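Side-chain contacts in DegV family protein (Streptococcus agalactiae, PDB 3LUP), which binds a long-chain fatty acid, here elaidic acid, and may take part in lipid transport or fatty acid metabolism: residues M4-I9 with M136-G141; L88-A93 with N129-A134. All blocks are in the same frame, centred on the assembly; numbering follows the deposited sequence.

Both interactions set the same helix, 124-138, against the four-stranded parallel sheet, and the strands they use, 6-11 and 86-89, are neighbours in it. Interaction 2 takes the middle of the helix and lies in the core: all five touching residues are buried, and leucine, valine and alanine carbons make the contact. Interaction 1 takes the end of the helix, farther from the centre of the chain, where the contact is thinner and a serine and a selenomethionine share it with one buried leucine. The centres are 12 Å apart, and the two meet directly: Leu8 of 4-9 packs on Val131 of 129-134, and segments 4-9 and 88-93 probably share backbone hydrogen bonds.

Interaction 1: residues M4-I9 with M136-G141; sequences MKLALI and MCSREG
Leu6, at the start of strand 6-11, and Met4, a selenomethionine in the loop before it, point toward Ser138, in the last turn of helix 124-138. Leu6 is the one to follow. Its CB points toward the helix, and CG sits anti to the backbone N (chi1 170°), which directs the branch toward Ser138. At CG the chain forks, and Leu6 CD2 does the touching, reaching Ser138 CB at 4.0 Å. Ser138 OG lies only a little farther from the same methyl, at 4.2 Å from Leu6 CD2, so the leucine tip rests against both side-chain atoms of the serine.

This is helix-on-sheet packing on one face of a parallel alpha/beta sheet, made where strand 6-11 begins and helix 124-138 runs out. From Ser138 to Gly141 the chain makes a type I turn and closes in a Schellman motif, with Gly141 at positive phi and Gly141 N bonded to Ser138 O at 3.0 Å.

Met4 adds a second, looser touch. Its chain is extended as far as SE and then bends, bringing the terminal methyl, Met4 CE, to 4.2 Å from Ser138 OG, a van der Waals approach at the edge of the contact. Phe144 of helix 144-155 and His86 of the adjoining strand touch both Met4 and Leu6.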
loop_
_atom_site.group_PDB
_atom_site.type_symbol
_atom_site.label_atom_id
_atom_site.label_comp_id
_atom_site.label_asym_id
_atom_site.label_seq_id
_atom_site.Cartn_x
_atom_site.Cartn_y
_atom_site.Cartn_z
HETATM N N MSE A 4 -28.143 3.255 -5.040
HETATM C CA MSE A 4 -26.883 3.516 -4.352
HETATM C C MSE A 4 -26.017 4.618 -4.986
HETATM O O MSE A 4 -25.757 4.605 -6.188
HETATM C CB MSE A 4 -26.068 2.224 -4.256
HETATM C CG MSE A 4 -24.602 2.444 -3.940
HETATM SE SE MSE A 4 -23.645 0.766 -3.725
HETATM C CE MSE A 4 -23.412 0.301 -5.611
ATOM N N LYS A 5 -25.574 5.563 -4.159
ATOM C CA LYS A 5 -24.515 6.491 -4.538
ATOM C C LYS A 5 -23.355 6.227 -3.591
ATOM O O LYS A 5 -23.418 6.544 -2.396
ATOM C CB LYS A 5 -24.989 7.944 -4.474
ATOM C CG LYS A 5 -23.932 8.981 -4.856
ATOM C CD LYS A 5 -24.581 10.203 -5.483
ATOM C CE LYS A 5 -23.774 11.474 -5.276
ATOM N NZ LYS A 5 -24.241 12.183 -4.045
ATOM N N LEU A 6 -22.314 5.608 -4.138
ATOM C CA LEU A 6 -21.241 5.034 -3.343
ATOM C C LEU A 6 -19.998 5.911 -3.390
ATOM O O LEU A 6 -19.584 6.352 -4.472
ATOM C CB LEU A 6 -20.908 3.635 -3.855
ATOM C CG LEU A 6 -19.651 2.936 -3.322
ATOM C CD1 LEU A 6 -19.842 2.510 -1.856
ATOM C CD2 LEU A 6 -19.290 1.744 -4.196
ATOM N N ALA A 7 -19.416 6.179 -2.221
ATOM C CA ALA A 7 -18.184 6.938 -2.160
ATOM C C ALA A 7 -17.027 6.002 -1.872
ATOM O O ALA A 7 -17.182 4.985 -1.166
ATOM C CB ALA A 7 -18.267 7.996 -1.117
ATOM N N LEU A 8 -15.866 6.344 -2.420
ATOM C CA LEU A 8 -14.663 5.613 -2.094
ATOM C C LEU A 8 -13.624 6.441 -1.372
ATOM O O LEU A 8 -13.179 7.484 -1.865
ATOM C CB LEU A 8 -14.070 4.909 -3.322
ATOM C CG LEU A 8 -14.525 3.454 -3.249
ATOM C CD1 LEU A 8 -15.710 3.227 -4.164
ATOM C CD2 LEU A 8 -13.399 2.478 -3.526
ATOM N N ILE A 9 -13.252 5.973 -0.182
ATOM C CA ILE A 9 -12.221 6.660 0.585
ATOM C C ILE A 9 -10.966 5.802 0.762
ATOM O O ILE A 9 -11.029 4.584 1.046
ATOM C CB ILE A 9 -12.730 7.203 1.951
ATOM C CG1 ILE A 9 -13.884 8.178 1.756
ATOM C CG2 ILE A 9 -11.649 7.981 2.657
ATOM C CD1 ILE A 9 -15.233 7.540 1.667
HETATM N N MSE A 136 -15.354 -0.322 -10.743
HETATM C CA MSE A 136 -15.912 -1.054 -11.882
HETATM C C MSE A 136 -17.074 -1.973 -11.443
HETATM O O MSE A 136 -18.011 -2.193 -12.210
HETATM C CB MSE A 136 -14.842 -1.877 -12.617
HETATM C CG MSE A 136 -13.502 -1.202 -12.910
HETATM SE SE MSE A 136 -12.185 -2.588 -13.502
HETATM C CE MSE A 136 -12.947 -3.003 -15.269
ATOM N N CYS A 137 -16.993 -2.512 -10.221
ATOM C CA CYS A 137 -18.071 -3.314 -9.622
ATOM C C CYS A 137 -19.350 -2.500 -9.434
ATOM O O CYS A 137 -20.456 -2.979 -9.707
ATOM C CB CYS A 137 -17.639 -3.841 -8.259
ATOM S SG CYS A 137 -16.471 -5.190 -8.298
ATOM N N SER A 138 -19.175 -1.276 -8.936
ATOM C CA SER A 138 -20.246 -0.315 -8.769
ATOM C C SER A 138 -20.824 0.002 -10.137
ATOM O O SER A 138 -22.039 -0.061 -10.336
ATOM C CB SER A 138 -19.696 0.948 -8.091
ATOM O OG SER A 138 -20.571 2.058 -8.177
ATOM N N ARG A 139 -19.936 0.302 -11.082
ATOM C CA ARG A 139 -20.300 0.616 -12.460
ATOM C C ARG A 139 -20.938 -0.583 -13.185
ATOM O O ARG A 139 -21.457 -0.440 -14.295
ATOM C CB ARG A 139 -19.049 1.074 -13.211
ATOM C CG ARG A 139 -19.234 2.217 -14.192
ATOM C CD ARG A 139 -18.015 3.134 -14.107
ATOM N NE ARG A 139 -17.672 3.791 -15.371
ATOM C CZ ARG A 139 -16.523 4.430 -15.602
ATOM N NH1 ARG A 139 -15.582 4.509 -14.658
ATOM N NH2 ARG A 139 -16.309 4.993 -16.783
ATOM N N GLU A 140 -20.895 -1.759 -12.557
ATOM C CA GLU A 140 -21.465 -2.979 -13.138
ATOM C C GLU A 140 -22.851 -3.321 -12.557
ATOM O O GLU A 140 -23.466 -4.320 -12.944
ATOM C CB GLU A 140 -20.481 -4.168 -12.990
ATOM N N GLY A 141 -23.328 -2.484 -11.632
ATOM C CA GLY A 141 -24.658 -2.639 -11.028
ATOM C C GLY A 141 -24.714 -3.576 -9.831
ATOM O O GLY A 141 -25.785 -4.094 -9.489
#

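Interaction 2: residues L88-A93 with N129-A134; sequences LGLFIA and NLVRNA
Leu90 lays its CD1 methyl against the backbone and side chains of helix 124-138, and the apolar contacts begin there. Leu90 CD1 comes within 3.6 Å of Leu130 CB. The same methyl, Leu90 CD1, lies 3.7 Å from Val131 N, so it rests against the peptide link between two helix residues. The side chains of Leu90 and Leu130 cross at about a right angle. Val131 adds its CG2 branch, anti to the carbonyl carbon, at 4.1 Å from Leu90 CD1. One turn on from Leu130, Ala134 CB meets Leu88 CD2 at 3.8 Å. Leu88 and Leu90, two apart in sequence, thus both face the helix, one against Ala134 and the other against Leu130 and Val131.

The arrangement is that of a parallel alpha/beta sheet with a helix packed on its face, near the C-terminal end of strand 86-89. The loop that follows leads to the lipid: Ile92 touches the bound elaidic acid, whereas the Leu130 side chain is about 11 Å from it. Helix 144-155 packs alongside, its Ile151 touching both Leu90 and Leu130.

The polar bonds made by the two segments include one within the helix: Arg132 NE donates to Asn133 OD1 over 3.0 Å at 161°, with the oxygen at the guanidinium edge and the donor in the carbonyl plane of the amide; Arg132 NH1 adds a weak second bond to that oxygen. With Arg132 NE at OD1 and Gln154 OE1 at ND2, the Asn133 amide is held at both ends. Arg132 NH1 separately forms a salt bridge with Asp231. Leu90 O accepts from Gln127 NE2 and is also hydrogen-bonded to Thr10 OG1.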
loop_
_atom_site.group_PDB
_atom_site.type_symbol
_atom_site.label_atom_id
_atom_site.label_comp_id
_atom_site.label_asym_id
_atom_site.label_seq_id
_atom_site.Cartn_x
_atom_site.Cartn_y
_atom_site.Cartn_z
ATOM N N LEU A 88 -17.294 2.888 0.946
ATOM C CA LEU A 88 -16.235 1.877 1.112
ATOM C C LEU A 88 -14.874 2.523 1.378
ATOM O O LEU A 88 -14.327 3.240 0.530
ATOM C CB LEU A 88 -16.171 0.949 -0.099
ATOM C CG LEU A 88 -15.280 -0.294 -0.011
ATOM C CD1 LEU A 88 -15.675 -1.200 1.133
ATOM C CD2 LEU A 88 -15.360 -1.047 -1.321
ATOM N N GLY A 89 -14.350 2.287 2.580
ATOM C CA GLY A 89 -13.060 2.841 2.991
ATOM C C GLY A 89 -11.993 1.772 2.878
ATOM O O GLY A 89 -12.055 0.743 3.575
ATOM N N LEU A 90 -11.035 2.013 1.977
ATOM C CA LEU A 90 -9.918 1.089 1.699
ATOM C C LEU A 90 -8.558 1.735 2.022
ATOM O O LEU A 90 -7.904 2.351 1.166
ATOM C CB LEU A 90 -9.957 0.612 0.248
ATOM C CG LEU A 90 -11.131 -0.266 -0.180
ATOM C CD1 LEU A 90 -11.039 -0.543 -1.674
ATOM C CD2 LEU A 90 -11.169 -1.564 0.606
ATOM N N PHE A 91 -8.157 1.589 3.279
ATOM C CA PHE A 91 -6.976 2.251 3.790
ATOM C C PHE A 91 -5.819 1.283 4.009
ATOM O O PHE A 91 -5.997 0.051 3.997
ATOM C CB PHE A 91 -7.300 2.966 5.102
ATOM C CG PHE A 91 -8.500 3.859 5.022
ATOM C CD1 PHE A 91 -8.424 5.087 4.363
ATOM C CD2 PHE A 91 -9.707 3.470 5.600
ATOM C CE1 PHE A 91 -9.532 5.908 4.266
ATOM C CE2 PHE A 91 -10.818 4.280 5.529
ATOM C CZ PHE A 91 -10.741 5.509 4.853
ATOM N N ILE A 92 -4.638 1.873 4.200
ATOM C CA ILE A 92 -3.425 1.193 4.646
ATOM C C ILE A 92 -3.667 0.020 5.647
ATOM O O ILE A 92 -4.520 0.106 6.546
ATOM C CB ILE A 92 -2.440 2.264 5.209
ATOM C CG1 ILE A 92 -1.068 1.677 5.519
ATOM C CG2 ILE A 92 -3.013 2.963 6.438
ATOM C CD1 ILE A 92 0.067 2.683 5.352
ATOM N N ALA A 93 -2.926 -1.076 5.455
ATOM C CA ALA A 93 -2.960 -2.271 6.322
ATOM C C ALA A 93 -3.036 -2.018 7.829
ATOM O O ALA A 93 -2.228 -1.274 8.378
ATOM C CB ALA A 93 -1.736 -3.133 6.027
ATOM N N ASN A 129 -5.464 -0.487 -6.734
ATOM C CA ASN A 129 -6.215 -1.441 -7.548
ATOM C C ASN A 129 -7.543 -1.849 -6.915
ATOM O O ASN A 129 -8.525 -1.983 -7.618
ATOM C CB ASN A 129 -5.378 -2.686 -7.823
ATOM C CG ASN A 129 -4.234 -2.439 -8.818
ATOM O OD1 ASN A 129 -3.360 -3.294 -8.968
ATOM N ND2 ASN A 129 -4.247 -1.290 -9.507
ATOM N N LEU A 130 -7.574 -2.024 -5.592
ATOM C CA LEU A 130 -8.829 -2.322 -4.897
ATOM C C LEU A 130 -9.867 -1.231 -5.084
ATOM O O LEU A 130 -11.038 -1.508 -5.313
ATOM C CB LEU A 130 -8.605 -2.574 -3.406
ATOM C CG LEU A 130 -7.954 -3.916 -3.061
ATOM C CD1 LEU A 130 -7.618 -3.959 -1.573
ATOM C CD2 LEU A 130 -8.814 -5.104 -3.478
ATOM N N VAL A 131 -9.424 0.012 -4.970
ATOM C CA VAL A 131 -10.283 1.161 -5.179
ATOM C C VAL A 131 -10.869 1.096 -6.584
ATOM O O VAL A 131 -12.086 1.047 -6.754
ATOM C CB VAL A 131 -9.494 2.476 -4.962
ATOM C CG1 VAL A 131 -10.315 3.693 -5.359
ATOM C CG2 VAL A 131 -9.004 2.573 -3.503
ATOM N N ARG A 132 -9.990 1.063 -7.580
ATOM C CA ARG A 132 -10.373 0.881 -8.967
ATOM C C ARG A 132 -11.340 -0.302 -9.178
ATOM O O ARG A 132 -12.349 -0.156 -9.864
ATOM C CB ARG A 132 -9.108 0.713 -9.803
ATOM C CG ARG A 132 -9.287 0.819 -11.295
ATOM C CD ARG A 132 -9.660 -0.508 -11.927
ATOM N NE ARG A 132 -8.781 -1.584 -11.481
ATOM C CZ ARG A 132 -7.580 -1.837 -11.992
ATOM N NH1 ARG A 132 -6.863 -2.851 -11.519
ATOM N NH2 ARG A 132 -7.091 -1.083 -12.972
ATOM N N ASN A 133 -11.027 -1.463 -8.609
ATOM C CA ASN A 133 -11.889 -2.643 -8.732
ATOM C C ASN A 133 -13.292 -2.384 -8.214
ATOM O O ASN A 133 -14.279 -2.689 -8.889
ATOM C CB ASN A 133 -11.287 -3.865 -8.023
ATOM C CG ASN A 133 -10.052 -4.381 -8.715
ATOM O OD1 ASN A 133 -9.615 -3.813 -9.714
ATOM N ND2 ASN A 133 -9.464 -5.446 -8.184
ATOM N N ALA A 134 -13.375 -1.803 -7.022
ATOM C CA ALA A 134 -14.658 -1.533 -6.400
ATOM C C ALA A 134 -15.467 -0.590 -7.279
ATOM O O ALA A 134 -16.687 -0.698 -7.359
ATOM C CB ALA A 134 -14.469 -0.947 -5.016
#